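Topoisomerase I-like protein (Leishmania donovani, PDB 2B9S) forms, with a second subunit, a topoisomerase I that relaxes supercoiled DNA, probably by transiently nicking one strand, captured here with a vanadate transition-state mimic. Local coordinates at residues V177-P181 and E182-I186; D301-C305 and C306-V310; T367-N370 and D371-S375; D378-A382 and K383-T387. All coordinates share one frame; numbering follows the deposited sequence.

Contact 1 (V177-P181 and E182-I186); sequences VRVQP and EDITI
Asp183 reaches back over the turn to Gln180, and the two residues exchange a pair of bonds. Carboxylate oxygen OD2 of Asp183 accepts the backbone N of Gln180 at 2.7 Å in a nearly straight bond (164°), met on the anti side and somewhat out of the carboxylate plane. In return, N of Asp183 donates to O of Gln180 at 2.9 Å from above the carbonyl plane. With chi1 at -61° the carboxylate of Asp183 folds beside its own backbone N, and this turns it back toward the start of the turn. A short acid suits the place; its bond to N of Gln180 resembles one half of a capping box, although here it closes a short 3-10 turn. Pro181 fits the first position of this turn, since its ring fixes phi and it has no N-H to leave unused; its O takes N of Ile184 at 3.1 Å. Glu182 bends at chi2 (73°), which brings OE1 to 3.8 Å from CB of Gln180, while its carboxylate is bonded to His201 and Lys202. On the apolar side, CG1 of Val179 meets CD1 of Ile184 at 3.6 Å, the two branched side chains crossing at about a right angle. Both also rest on Trp218 of strand 216-219, and Pro181 and Ile184 pack on Phe32. The turn thus leads into strand 185-187, which lies between strands 205-207 and 216-219 of a mixed sheet.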
loop_
_atom_site.group_PDB
_atom_site.type_symbol
_atom_site.label_atom_id
_atom_site.label_comp_id
_atom_site.label_asym_id
_atom_site.label_seq_id
_atom_site.Cartn_x
_atom_site.Cartn_y
_atom_site.Cartn_z
ATOM N N VAL D 177 -10.595 9.343 -14.269
ATOM C CA VAL D 177 -11.400 10.556 -14.442
ATOM C C VAL D 177 -11.621 11.348 -13.146
ATOM O O VAL D 177 -11.413 10.832 -12.023
ATOM C CB VAL D 177 -12.743 10.312 -15.198
ATOM C CG1 VAL D 177 -12.503 9.566 -16.516
ATOM C CG2 VAL D 177 -13.790 9.585 -14.308
ATOM N N ARG D 178 -12.001 12.615 -13.324
ATOM C CA ARG D 178 -12.350 13.521 -12.227
ATOM C C ARG D 178 -13.514 12.979 -11.412
ATOM O O ARG D 178 -14.556 12.647 -11.962
ATOM C CB ARG D 178 -12.704 14.924 -12.758
ATOM C CG ARG D 178 -12.763 15.995 -11.655
ATOM C CD ARG D 178 -12.892 17.399 -12.223
ATOM N NE ARG D 178 -11.691 17.851 -12.937
ATOM C CZ ARG D 178 -10.667 18.525 -12.415
ATOM N NH1 ARG D 178 -10.621 18.861 -11.129
ATOM N NH2 ARG D 178 -9.660 18.865 -13.199
ATOM N N VAL D 179 -13.302 12.882 -10.106
ATOM C CA VAL D 179 -14.340 12.518 -9.147
ATOM C C VAL D 179 -15.309 13.699 -8.900
ATOM O O VAL D 179 -14.892 14.795 -8.509
ATOM C CB VAL D 179 -13.711 12.048 -7.813
ATOM C CG1 VAL D 179 -14.784 11.505 -6.852
ATOM C CG2 VAL D 179 -12.628 11.001 -8.077
ATOM N N GLN D 180 -16.597 13.464 -9.141
ATOM C CA GLN D 180 -17.659 14.443 -8.833
ATOM C C GLN D 180 -18.297 14.176 -7.448
ATOM O O GLN D 180 -18.205 13.060 -6.923
ATOM C CB GLN D 180 -18.735 14.438 -9.932
ATOM C CG GLN D 180 -18.265 14.923 -11.347
ATOM C CD GLN D 180 -17.700 16.366 -11.398
ATOM O OE1 GLN D 180 -16.922 16.698 -12.294
ATOM N NE2 GLN D 180 -18.086 17.209 -10.451
ATOM N N PRO D 181 -18.933 15.201 -6.844
ATOM C CA PRO D 181 -19.716 14.942 -5.635
ATOM C C PRO D 181 -20.694 13.755 -5.767
ATOM O O PRO D 181 -20.879 13.012 -4.805
ATOM C CB PRO D 181 -20.469 16.253 -5.424
ATOM C CG PRO D 181 -19.619 17.291 -6.075
ATOM C CD PRO D 181 -18.950 16.637 -7.222
ATOM N N GLU D 182 -21.268 13.565 -6.958
ATOM C CA GLU D 182 -22.206 12.479 -7.227
ATOM C C GLU D 182 -21.579 11.089 -7.159
ATOM O O GLU D 182 -22.289 10.080 -7.139
ATOM C CB GLU D 182 -22.878 12.675 -8.599
ATOM C CG GLU D 182 -23.972 13.775 -8.642
ATOM C CD GLU D 182 -23.446 15.233 -8.576
ATOM O OE1 GLU D 182 -22.267 15.514 -8.872
ATOM O OE2 GLU D 182 -24.230 16.129 -8.243
ATOM N N ASP D 183 -20.250 11.043 -7.142
ATOM C CA ASP D 183 -19.500 9.784 -7.064
ATOM C C ASP D 183 -19.220 9.379 -5.612
ATOM O O ASP D 183 -18.951 8.207 -5.329
ATOM C CB ASP D 183 -18.170 9.927 -7.835
ATOM C CG ASP D 183 -18.371 10.220 -9.320
ATOM O OD1 ASP D 183 -19.261 9.599 -9.925
ATOM O OD2 ASP D 183 -17.643 11.061 -9.894
ATOM N N ILE D 184 -19.299 10.358 -4.705
ATOM C CA ILE D 184 -18.837 10.229 -3.313
ATOM C C ILE D 184 -19.965 9.950 -2.319
ATOM O O ILE D 184 -20.977 10.664 -2.270
ATOM C CB ILE D 184 -18.019 11.471 -2.882
ATOM C CG1 ILE D 184 -16.772 11.588 -3.765
ATOM C CG2 ILE D 184 -17.607 11.404 -1.396
ATOM C CD1 ILE D 184 -16.143 12.963 -3.797
ATOM N N THR D 185 -19.778 8.873 -1.558
ATOM C CA THR D 185 -20.667 8.494 -0.455
ATOM C C THR D 185 -20.034 9.031 0.825
ATOM O O THR D 185 -18.850 8.802 1.098
ATOM C CB THR D 185 -20.870 6.951 -0.385
ATOM O OG1 THR D 185 -21.452 6.494 -1.614
ATOM C CG2 THR D 185 -21.796 6.546 0.763
ATOM N N ILE D 186 -20.828 9.772 1.585
ATOM C CA ILE D 186 -20.407 10.324 2.871
ATOM C C ILE D 186 -20.854 9.387 3.993
ATOM O O ILE D 186 -22.008 8.947 4.038
ATOM C CB ILE D 186 -20.967 11.763 3.056
ATOM C CG1 ILE D 186 -20.318 12.731 2.048
ATOM C CG2 ILE D 186 -20.808 12.236 4.494
ATOM C CD1 ILE D 186 -18.914 13.253 2.400
#

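Contact 2 (D301-C305 and C306-V310); sequences DTVGC and CSLRV. With nucleotides of chain C.
Val303 lays its CB against OG of Ser307 at 3.4 Å, while its CG2 meets CD2 of Leu308 at 3.9 Å, the two side chains crossing at about a right angle. The short serine side chain can fold its hydroxyl back (chi1 59°): OG accepts N of Gly304 at 3.1 Å and shares a water with O of Thr302. Here the chain turns: N of Ser307 bonds to O of Gly304, and N of Leu308 to O of Cys305 at 3.2 Å. Farther from the turn, Arg309 is long enough to reach Asp301 in an end-on salt bridge, NH1 and NH2 both on OD1, NH2 at 3.0 Å. That oxygen lies in the guanidinium plane, although carboxylate and guanidinium are 51° apart; Glu311 takes NE. OG1 of Thr302 donates to OP1 of DG15 of chain C at 2.9 Å; Lys295 also bonds OG1. Two overlapping turns, 304-307 and 305-308, follow this phosphate-binding Thr302 in a catalytic-core loop, where backbone bonds join Cys305 to Arg290 of the vanadate pocket.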
loop_
_atom_site.group_PDB
_atom_site.type_symbol
_atom_site.label_atom_id
_atom_site.label_comp_id
_atom_site.label_asym_id
_atom_site.label_seq_id
_atom_site.Cartn_x
_atom_site.Cartn_y
_atom_site.Cartn_z
ATOM N N ASP D 301 1.150 -9.218 -13.649
ATOM C CA ASP D 301 1.314 -10.628 -13.301
ATOM C C ASP D 301 2.338 -10.730 -12.155
ATOM O O ASP D 301 3.544 -10.607 -12.361
ATOM C CB ASP D 301 1.748 -11.376 -14.572
ATOM C CG ASP D 301 2.109 -12.824 -14.332
ATOM O OD1 ASP D 301 1.915 -13.345 -13.204
ATOM O OD2 ASP D 301 2.579 -13.449 -15.315
ATOM N N THR D 302 1.841 -10.862 -10.929
ATOM C CA THR D 302 2.718 -10.985 -9.772
ATOM C C THR D 302 2.161 -12.067 -8.887
ATOM O O THR D 302 0.988 -12.421 -8.990
ATOM C CB THR D 302 2.932 -9.663 -8.959
ATOM O OG1 THR D 302 1.713 -9.270 -8.309
ATOM C CG2 THR D 302 3.496 -8.550 -9.820
ATOM N N VAL D 303 3.019 -12.621 -8.051
ATOM C CA VAL D 303 2.652 -13.801 -7.285
ATOM C C VAL D 303 3.095 -13.678 -5.841
ATOM O O VAL D 303 3.959 -12.865 -5.505
ATOM C CB VAL D 303 3.236 -15.105 -7.929
ATOM C CG1 VAL D 303 2.731 -15.261 -9.385
ATOM C CG2 VAL D 303 4.771 -15.097 -7.885
ATOM N N GLY D 304 2.462 -14.466 -4.990
ATOM C CA GLY D 304 2.976 -14.735 -3.652
ATOM C C GLY D 304 2.902 -16.237 -3.477
ATOM O O GLY D 304 2.832 -16.980 -4.453
ATOM N N CYS D 305 2.876 -16.688 -2.234
ATOM C CA CYS D 305 3.034 -18.108 -1.944
ATOM C C CYS D 305 2.086 -19.048 -2.734
ATOM O O CYS D 305 2.543 -19.848 -3.543
ATOM C CB CYS D 305 2.937 -18.342 -0.436
ATOM S SG CYS D 305 3.338 -20.017 -0.031
ATOM N N CYS D 306 0.779 -18.912 -2.512
ATOM C CA CYS D 306 -0.224 -19.800 -3.083
ATOM C C CYS D 306 -0.321 -19.729 -4.611
ATOM O O CYS D 306 -0.899 -20.633 -5.232
ATOM C CB CYS D 306 -1.601 -19.550 -2.448
ATOM S SG CYS D 306 -1.702 -19.843 -0.631
ATOM N N SER D 307 0.249 -18.685 -5.215
ATOM C CA SER D 307 0.194 -18.522 -6.677
ATOM C C SER D 307 1.545 -18.746 -7.414
ATOM O O SER D 307 1.664 -18.487 -8.619
ATOM C CB SER D 307 -0.452 -17.173 -7.041
ATOM O OG SER D 307 0.266 -16.094 -6.489
ATOM N N LEU D 308 2.562 -19.228 -6.700
ATOM C CA LEU D 308 3.834 -19.565 -7.358
ATOM C C LEU D 308 3.607 -20.595 -8.466
ATOM O O LEU D 308 2.823 -21.515 -8.316
ATOM C CB LEU D 308 4.882 -20.076 -6.371
ATOM C CG LEU D 308 5.345 -19.122 -5.267
ATOM C CD1 LEU D 308 6.004 -19.916 -4.134
ATOM C CD2 LEU D 308 6.261 -17.989 -5.805
ATOM N N ARG D 309 4.290 -20.392 -9.588
ATOM C CA ARG D 309 4.194 -21.276 -10.743
ATOM C C ARG D 309 5.521 -22.038 -10.889
ATOM O O ARG D 309 6.547 -21.650 -10.309
ATOM C CB ARG D 309 3.874 -20.476 -12.013
ATOM C CG ARG D 309 2.517 -19.735 -11.978
ATOM C CD ARG D 309 2.167 -19.129 -13.320
ATOM N NE ARG D 309 3.013 -17.984 -13.638
ATOM C CZ ARG D 309 2.705 -16.706 -13.383
ATOM N NH1 ARG D 309 1.561 -16.388 -12.786
ATOM N NH2 ARG D 309 3.559 -15.747 -13.708
ATOM N N VAL D 310 5.487 -23.110 -11.678
ATOM C CA VAL D 310 6.663 -23.945 -11.922
ATOM C C VAL D 310 7.907 -23.131 -12.327
ATOM O O VAL D 310 9.011 -23.386 -11.828
ATOM C CB VAL D 310 6.331 -25.099 -12.921
ATOM C CG1 VAL D 310 7.600 -25.870 -13.329
ATOM C CG2 VAL D 310 5.276 -26.020 -12.303
ATOM P P DG C 15 0.309 -6.555 -6.447
ATOM O OP1 DG C 15 1.589 -6.644 -7.151
ATOM O OP2 DG C 15 -0.960 -6.759 -7.167
ATOM O "O5'" DG C 15 0.411 -7.521 -5.152
ATOM C "C5'" DG C 15 -0.721 -7.925 -4.408
ATOM C "C4'" DG C 15 -0.683 -7.513 -2.944
ATOM O "O4'" DG C 15 -1.226 -6.170 -2.764
ATOM C "C3'" DG C 15 -1.602 -8.381 -2.109
ATOM O "O3'" DG C 15 -0.894 -9.560 -1.748
ATOM C "C2'" DG C 15 -1.908 -7.500 -0.917
ATOM C "C1'" DG C 15 -1.953 -6.124 -1.540
ATOM N N9 DG C 15 -3.240 -5.441 -1.780
ATOM C C8 DG C 15 -3.765 -5.083 -3.004
ATOM N N7 DG C 15 -4.908 -4.460 -2.926
ATOM C C5 DG C 15 -5.113 -4.347 -1.560
ATOM C C6 DG C 15 -6.174 -3.750 -0.854
ATOM O O6 DG C 15 -7.137 -3.168 -1.316
ATOM N N1 DG C 15 -6.078 -3.896 0.523
ATOM C C2 DG C 15 -5.037 -4.532 1.151
ATOM N N2 DG C 15 -5.094 -4.552 2.479
ATOM N N3 DG C 15 -4.020 -5.094 0.525
ATOM C C4 DG C 15 -4.112 -4.958 -0.836
HETATM O O HOH W 1 -0.861 -13.812 -7.379
#

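Contact 3 (T367-N370 and D371-S375); sequences TQLN and DHLKS. With nucleotides of chain C.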
loop_
_atom_site.group_PDB
_atom_site.type_symbol
_atom_site.label_atom_id
_atom_site.label_comp_id
_atom_site.label_asym_id
_atom_site.label_seq_id
_atom_site.Cartn_x
_atom_site.Cartn_y
_atom_site.Cartn_z
ATOM N N THR D 367 -7.807 -18.869 1.015
ATOM C CA THR D 367 -8.965 -19.155 1.877
ATOM C C THR D 367 -8.805 -20.440 2.707
ATOM O O THR D 367 -9.093 -20.455 3.897
ATOM C CB THR D 367 -10.253 -19.212 1.027
ATOM O OG1 THR D 367 -10.695 -17.880 0.777
ATOM C CG2 THR D 367 -11.361 -19.951 1.731
ATOM N N GLN D 368 -8.361 -21.512 2.057
ATOM C CA GLN D 368 -8.158 -22.802 2.716
ATOM C C GLN D 368 -7.030 -22.709 3.719
ATOM O O GLN D 368 -7.147 -23.214 4.828
ATOM C CB GLN D 368 -7.840 -23.879 1.693
ATOM C CG GLN D 368 -8.910 -24.040 0.623
ATOM C CD GLN D 368 -8.501 -25.047 -0.417
ATOM O OE1 GLN D 368 -7.506 -24.872 -1.115
ATOM N NE2 GLN D 368 -9.264 -26.113 -0.524
ATOM N N LEU D 369 -5.946 -22.039 3.323
ATOM C CA LEU D 369 -4.810 -21.821 4.203
ATOM C C LEU D 369 -5.166 -20.992 5.450
ATOM O O LEU D 369 -4.795 -21.364 6.566
ATOM C CB LEU D 369 -3.643 -21.208 3.429
ATOM C CG LEU D 369 -2.296 -21.231 4.155
ATOM C CD1 LEU D 369 -1.225 -21.821 3.264
ATOM C CD2 LEU D 369 -1.920 -19.856 4.591
ATOM N N ASN D 370 -5.895 -19.894 5.269
ATOM C CA ASN D 370 -6.256 -19.056 6.395
ATOM C C ASN D 370 -7.312 -19.675 7.303
ATOM O O ASN D 370 -7.328 -19.388 8.499
ATOM C CB ASN D 370 -6.669 -17.647 5.953
ATOM C CG ASN D 370 -5.485 -16.785 5.559
ATOM O OD1 ASN D 370 -4.430 -16.840 6.188
ATOM N ND2 ASN D 370 -5.663 -15.966 4.533
ATOM N N ASP D 371 -8.192 -20.507 6.740
ATOM C CA ASP D 371 -9.155 -21.262 7.545
ATOM C C ASP D 371 -8.458 -22.305 8.424
ATOM O O ASP D 371 -8.744 -22.402 9.623
ATOM C CB ASP D 371 -10.252 -21.884 6.673
ATOM C CG ASP D 371 -11.273 -20.849 6.188
ATOM O OD1 ASP D 371 -11.228 -19.702 6.670
ATOM O OD2 ASP D 371 -12.125 -21.164 5.333
ATOM N N HIS D 372 -7.513 -23.043 7.847
ATOM C CA HIS D 372 -6.723 -23.983 8.632
ATOM C C HIS D 372 -6.005 -23.312 9.814
ATOM O O HIS D 372 -5.989 -23.855 10.916
ATOM C CB HIS D 372 -5.724 -24.742 7.757
ATOM C CG HIS D 372 -4.960 -25.798 8.495
ATOM N ND1 HIS D 372 -5.577 -26.842 9.154
ATOM C CD2 HIS D 372 -3.627 -25.982 8.665
ATOM C CE1 HIS D 372 -4.656 -27.620 9.701
ATOM N NE2 HIS D 372 -3.465 -27.118 9.421
ATOM N N LEU D 373 -5.427 -22.137 9.571
ATOM C CA LEU D 373 -4.712 -21.357 10.586
ATOM C C LEU D 373 -5.574 -20.925 11.787
ATOM O O LEU D 373 -5.077 -20.850 12.900
ATOM C CB LEU D 373 -4.029 -20.133 9.949
ATOM C CG LEU D 373 -2.785 -20.321 9.079
ATOM C CD1 LEU D 373 -2.310 -18.977 8.493
ATOM C CD2 LEU D 373 -1.626 -21.036 9.830
ATOM N N LYS D 374 -6.848 -20.636 11.548
ATOM C CA LYS D 374 -7.812 -20.334 12.618
ATOM C C LYS D 374 -7.987 -21.477 13.626
ATOM O O LYS D 374 -8.480 -21.253 14.726
ATOM C CB LYS D 374 -9.192 -20.011 12.037
ATOM C CG LYS D 374 -9.255 -18.833 11.105
ATOM C CD LYS D 374 -8.796 -17.537 11.762
ATOM C CE LYS D 374 -8.855 -16.383 10.762
ATOM N NZ LYS D 374 -7.901 -16.579 9.605
ATOM N N SER D 375 -7.604 -22.697 13.238
ATOM C CA SER D 375 -7.698 -23.872 14.106
ATOM C C SER D 375 -6.638 -23.868 15.211
ATOM O O SER D 375 -6.811 -24.538 16.232
ATOM C CB SER D 375 -7.610 -25.166 13.280
ATOM O OG SER D 375 -6.265 -25.483 12.936
ATOM P P DC C 17 -3.876 -12.623 4.812
ATOM O OP1 DC C 17 -3.212 -12.710 6.136
ATOM O OP2 DC C 17 -3.804 -13.766 3.907
ATOM O "O5'" DC C 17 -5.393 -12.322 5.117
ATOM C "C5'" DC C 17 -5.822 -11.325 6.028
ATOM C "C4'" DC C 17 -7.320 -11.243 5.850
ATOM O "O4'" DC C 17 -7.614 -10.556 4.608
ATOM C "C3'" DC C 17 -8.036 -12.592 5.741
ATOM O "O3'" DC C 17 -9.152 -12.528 6.596
ATOM C "C2'" DC C 17 -8.548 -12.632 4.310
ATOM C "C1'" DC C 17 -8.794 -11.144 4.062
ATOM N N1 DC C 17 -8.950 -10.759 2.619
ATOM C C2 DC C 17 -9.815 -9.716 2.289
ATOM O O2 DC C 17 -10.441 -9.135 3.212
ATOM N N3 DC C 17 -9.955 -9.367 0.977
ATOM C C4 DC C 17 -9.279 -10.022 0.023
ATOM N N4 DC C 17 -9.493 -9.637 -1.236
ATOM C C5 DC C 17 -8.392 -11.099 0.319
ATOM C C6 DC C 17 -8.249 -11.424 1.618
ATOM P P DT C 18 -9.693 -13.783 7.408
ATOM O OP1 DT C 18 -8.749 -14.065 8.489
ATOM O OP2 DT C 18 -9.977 -14.882 6.451
ATOM O "O5'" DT C 18 -11.090 -13.253 7.987
ATOM C "C5'" DT C 18 -11.281 -11.880 8.337
ATOM C "C4'" DT C 18 -12.576 -11.320 7.764
ATOM O "O4'" DT C 18 -12.401 -11.030 6.360
ATOM C "C3'" DT C 18 -13.791 -12.247 7.860
ATOM O "O3'" DT C 18 -14.777 -11.616 8.683
ATOM C "C2'" DT C 18 -14.284 -12.439 6.426
ATOM C "C1'" DT C 18 -13.634 -11.260 5.699
ATOM N N1 DT C 18 -13.290 -11.498 4.273
ATOM C C2 DT C 18 -13.805 -10.657 3.318
ATOM O O2 DT C 18 -14.555 -9.741 3.577
ATOM N N3 DT C 18 -13.426 -10.958 2.029
ATOM C C4 DT C 18 -12.588 -11.974 1.618
ATOM O O4 DT C 18 -12.315 -12.118 0.424
ATOM C C5 DT C 18 -12.089 -12.822 2.678
ATOM C C7 DT C 18 -11.244 -14.049 2.403
ATOM C C6 DT C 18 -12.459 -12.535 3.926
#
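The ammonium NZ of Lys374 is gripped by three oxygens: O of Asn370 at 3.1 Å, OP1 of DT18 of chain C at 2.9 Å, and O of Leu380. Bends at chi2 (-59°) and chi4 (-64°) curl the lysine back along the helix, placing NZ above the carbonyl plane of Asn370; the long, flexible chain lets one ammonium group meet backbone and phosphate oxygens together. One turn earlier, ND2 of Asn370 donates to OP2 of DC17 of chain C at 2.9 Å, and its OD1 receives N of Ala382, an amide being able to do both. Both segments lie on helix 366-373 of the catalytic core, whose i to i+4 bonds include N of His372 to O of Gln368 at 3.0 Å. Its buried side brings CD2 of Leu369 alongside CD1 of Leu373 at 4.0 Å, the two pointing the same way. Farther along, the hydroxyl of Ser375 donates to O of His372 at 2.6 Å, nearly along the C=O axis, and the same oxygen also takes N of Ser375.

Contact 4 (D378-A382 and K383-T387); sequences DGLSA and KVFRT. With VO4 (vanadate ion), chain F; nucleotides of chain C; nucleotides of chain A.
N of Val384 donates to O of Ser381 at 3.3 Å, closing a type I turn, and N of Phe385 makes a weak bond to O of Ala382. OP1 of DC17 of chain C takes both the hydroxyl of Ser381 (OG, 2.8 Å) and N of Lys383 (2.8 Å); the small serine leaves this oxygen close enough to the backbone for both. With CG set between the backbone N and the carbonyl carbon (chi1 76°) and bends at chi3 and chi4, the Lys383 chain leads to the other strand, where NZ reaches OP1 of DT10 of chain A at 2.9 Å. NH2 of Arg386 gives O1 of the vanadate a nearly straight bond (2.8 Å, 167°) in the guanidinium plane; vanadium is bound to O3' of DT10 of chain A, and His429 and Arg290 also hold the ion. NE of Arg386 is bonded to Tyr22 of the other protein chain. CD1 of Leu380 lies 4.0 Å from CG1 of Val384 and also near CE1 of Phe385, whose ring packs on Leu373 and Ile284; small Ala382 nestles against Leu369, Val291 and Ile284. The turn leads into helix 384-400, and side chains of this region touch helices 236-266, 272-287 and 366-373.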
loop_
_atom_site.group_PDB
_atom_site.type_symbol
_atom_site.label_atom_id
_atom_site.label_comp_id
_atom_site.label_asym_id
_atom_site.label_seq_id
_atom_site.Cartn_x
_atom_site.Cartn_y
_atom_site.Cartn_z
ATOM N N ASP D 378 -7.173 -17.864 17.280
ATOM C CA ASP D 378 -8.193 -16.950 16.770
ATOM C C ASP D 378 -7.561 -15.739 16.084
ATOM O O ASP D 378 -6.579 -15.161 16.581
ATOM C CB ASP D 378 -9.132 -16.495 17.896
ATOM C CG ASP D 378 -9.892 -17.658 18.531
ATOM O OD1 ASP D 378 -10.113 -18.690 17.844
ATOM O OD2 ASP D 378 -10.261 -17.541 19.722
ATOM N N GLY D 379 -8.123 -15.367 14.935
ATOM C CA GLY D 379 -7.590 -14.266 14.140
ATOM C C GLY D 379 -6.328 -14.571 13.340
ATOM O O GLY D 379 -5.877 -13.718 12.589
ATOM N N LEU D 380 -5.755 -15.766 13.475
ATOM C CA LEU D 380 -4.503 -16.075 12.784
ATOM C C LEU D 380 -4.671 -16.209 11.259
ATOM O O LEU D 380 -5.572 -16.882 10.766
ATOM C CB LEU D 380 -3.820 -17.317 13.378
ATOM C CG LEU D 380 -2.409 -17.662 12.877
ATOM C CD1 LEU D 380 -1.380 -16.610 13.272
ATOM C CD2 LEU D 380 -1.972 -19.055 13.311
ATOM N N SER D 381 -3.797 -15.533 10.524
ATOM C CA SER D 381 -3.843 -15.522 9.068
ATOM C C SER D 381 -2.411 -15.360 8.627
ATOM O O SER D 381 -1.555 -15.117 9.467
ATOM C CB SER D 381 -4.743 -14.384 8.533
ATOM O OG SER D 381 -4.144 -13.120 8.723
ATOM N N ALA D 382 -2.148 -15.515 7.328
ATOM C CA ALA D 382 -0.781 -15.551 6.812
ATOM C C ALA D 382 0.038 -14.277 6.988
ATOM O O ALA D 382 1.275 -14.356 7.070
ATOM C CB ALA D 382 -0.756 -16.010 5.340
ATOM N N LYS D 383 -0.620 -13.114 7.021
ATOM C CA LYS D 383 0.114 -11.841 7.055
ATOM C C LYS D 383 0.774 -11.680 8.411
ATOM O O LYS D 383 1.796 -11.007 8.537
ATOM C CB LYS D 383 -0.771 -10.634 6.693
ATOM C CG LYS D 383 -1.751 -10.166 7.791
ATOM C CD LYS D 383 -2.598 -8.963 7.343
ATOM C CE LYS D 383 -1.840 -7.639 7.497
ATOM N NZ LYS D 383 -1.581 -7.253 8.947
ATOM N N VAL D 384 0.189 -12.339 9.413
ATOM C CA VAL D 384 0.659 -12.284 10.805
ATOM C C VAL D 384 2.068 -12.879 10.966
ATOM O O VAL D 384 2.857 -12.390 11.788
ATOM C CB VAL D 384 -0.373 -12.958 11.797
ATOM C CG1 VAL D 384 0.105 -12.863 13.252
ATOM C CG2 VAL D 384 -1.741 -12.326 11.665
ATOM N N PHE D 385 2.387 -13.916 10.182
ATOM C CA PHE D 385 3.731 -14.518 10.191
ATOM C C PHE D 385 4.792 -13.544 9.732
ATOM O O PHE D 385 5.984 -13.660 10.067
ATOM C CB PHE D 385 3.779 -15.752 9.292
ATOM C CG PHE D 385 3.226 -16.993 9.931
ATOM C CD1 PHE D 385 1.871 -17.289 9.839
ATOM C CD2 PHE D 385 4.071 -17.864 10.634
ATOM C CE1 PHE D 385 1.353 -18.452 10.429
ATOM C CE2 PHE D 385 3.573 -19.025 11.231
ATOM C CZ PHE D 385 2.214 -19.323 11.139
ATOM N N ARG D 386 4.358 -12.581 8.942
ATOM C CA ARG D 386 5.267 -11.623 8.354
ATOM C C ARG D 386 5.626 -10.553 9.404
ATOM O O ARG D 386 6.797 -10.174 9.547
ATOM C CB ARG D 386 4.607 -11.034 7.104
ATOM C CG ARG D 386 5.544 -10.643 6.040
ATOM C CD ARG D 386 4.766 -10.197 4.782
ATOM N NE ARG D 386 5.498 -9.136 4.109
ATOM C CZ ARG D 386 6.529 -9.331 3.304
ATOM N NH1 ARG D 386 6.961 -10.561 3.038
ATOM N NH2 ARG D 386 7.109 -8.293 2.728
ATOM N N THR D 387 4.599 -10.081 10.117
ATOM C CA THR D 387 4.744 -9.228 11.304
ATOM C C THR D 387 5.569 -9.922 12.393
ATOM O O THR D 387 6.455 -9.306 12.998
ATOM C CB THR D 387 3.357 -8.871 11.916
ATOM O OG1 THR D 387 2.498 -8.360 10.898
ATOM C CG2 THR D 387 3.491 -7.834 13.027
HETATM V V VO4 F . 4.153 -5.535 2.996
HETATM O O1 VO4 F . 5.873 -5.779 2.913
HETATM O O2 VO4 F . 3.004 -6.805 2.574
ATOM P P DC C 17 -3.876 -12.623 4.812
ATOM O OP1 DC C 17 -3.212 -12.710 6.136
ATOM O OP2 DC C 17 -3.804 -13.766 3.907
ATOM O "O5'" DC C 17 -5.393 -12.322 5.117
ATOM C "C5'" DC C 17 -5.822 -11.325 6.028
ATOM C "C4'" DC C 17 -7.320 -11.243 5.850
ATOM O "O4'" DC C 17 -7.614 -10.556 4.608
ATOM C "C3'" DC C 17 -8.036 -12.592 5.741
ATOM O "O3'" DC C 17 -9.152 -12.528 6.596
ATOM C "C2'" DC C 17 -8.548 -12.632 4.310
ATOM C "C1'" DC C 17 -8.794 -11.144 4.062
ATOM N N1 DC C 17 -8.950 -10.759 2.619
ATOM C C2 DC C 17 -9.815 -9.716 2.289
ATOM O O2 DC C 17 -10.441 -9.135 3.212
ATOM N N3 DC C 17 -9.955 -9.367 0.977
ATOM C C4 DC C 17 -9.279 -10.022 0.023
ATOM N N4 DC C 17 -9.493 -9.637 -1.236
ATOM C C5 DC C 17 -8.392 -11.099 0.319
ATOM C C6 DC C 17 -8.249 -11.424 1.618
ATOM P P DT A 10 -0.063 -3.946 8.150
ATOM O OP1 DT A 10 0.439 -5.241 8.597
ATOM O OP2 DT A 10 0.214 -2.670 8.865
ATOM O "O5'" DT A 10 0.478 -3.705 6.665
ATOM C "C5'" DT A 10 0.741 -4.795 5.759
ATOM C "C4'" DT A 10 1.320 -4.263 4.469
ATOM O "O4'" DT A 10 0.445 -3.288 3.855
ATOM C "C3'" DT A 10 2.646 -3.512 4.604
ATOM O "O3'" DT A 10 3.500 -4.007 3.619
ATOM C "C2'" DT A 10 2.356 -2.045 4.312
ATOM C "C1'" DT A 10 1.246 -2.237 3.300
ATOM N N1 DT A 10 0.352 -1.082 3.069
ATOM C C2 DT A 10 0.092 -0.707 1.760
ATOM O O2 DT A 10 0.586 -1.252 0.794
ATOM N N3 DT A 10 -0.770 0.350 1.624
ATOM C C4 DT A 10 -1.390 1.062 2.648
ATOM O O4 DT A 10 -2.158 1.994 2.391
ATOM C C5 DT A 10 -1.068 0.638 3.990
ATOM C C7 DT A 10 -1.566 1.409 5.193
ATOM C C6 DT A 10 -0.234 -0.415 4.143
#

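From the N terminus, contact 1 comes first, closing the turn that leads into strand 185-187 within the DNA-binding fragment, with its centre about 35 Å from those of contacts 2 and 4. The other three follow one another inside the catalytic core, in series, with none nested or crossed. Contact 2 makes a tight turn within the loop between helix 272-287 and strand 313-315. Contact 3 lies on helix 366-373 and contact 4 on the approach to and first part of helix 384-400; their centres are about 10 Å apart and they touch directly, bridging the loop between the two helices. Contacts 2 to 4 all meet DNA backbone phosphates, and contact 4 reaches the vanadate.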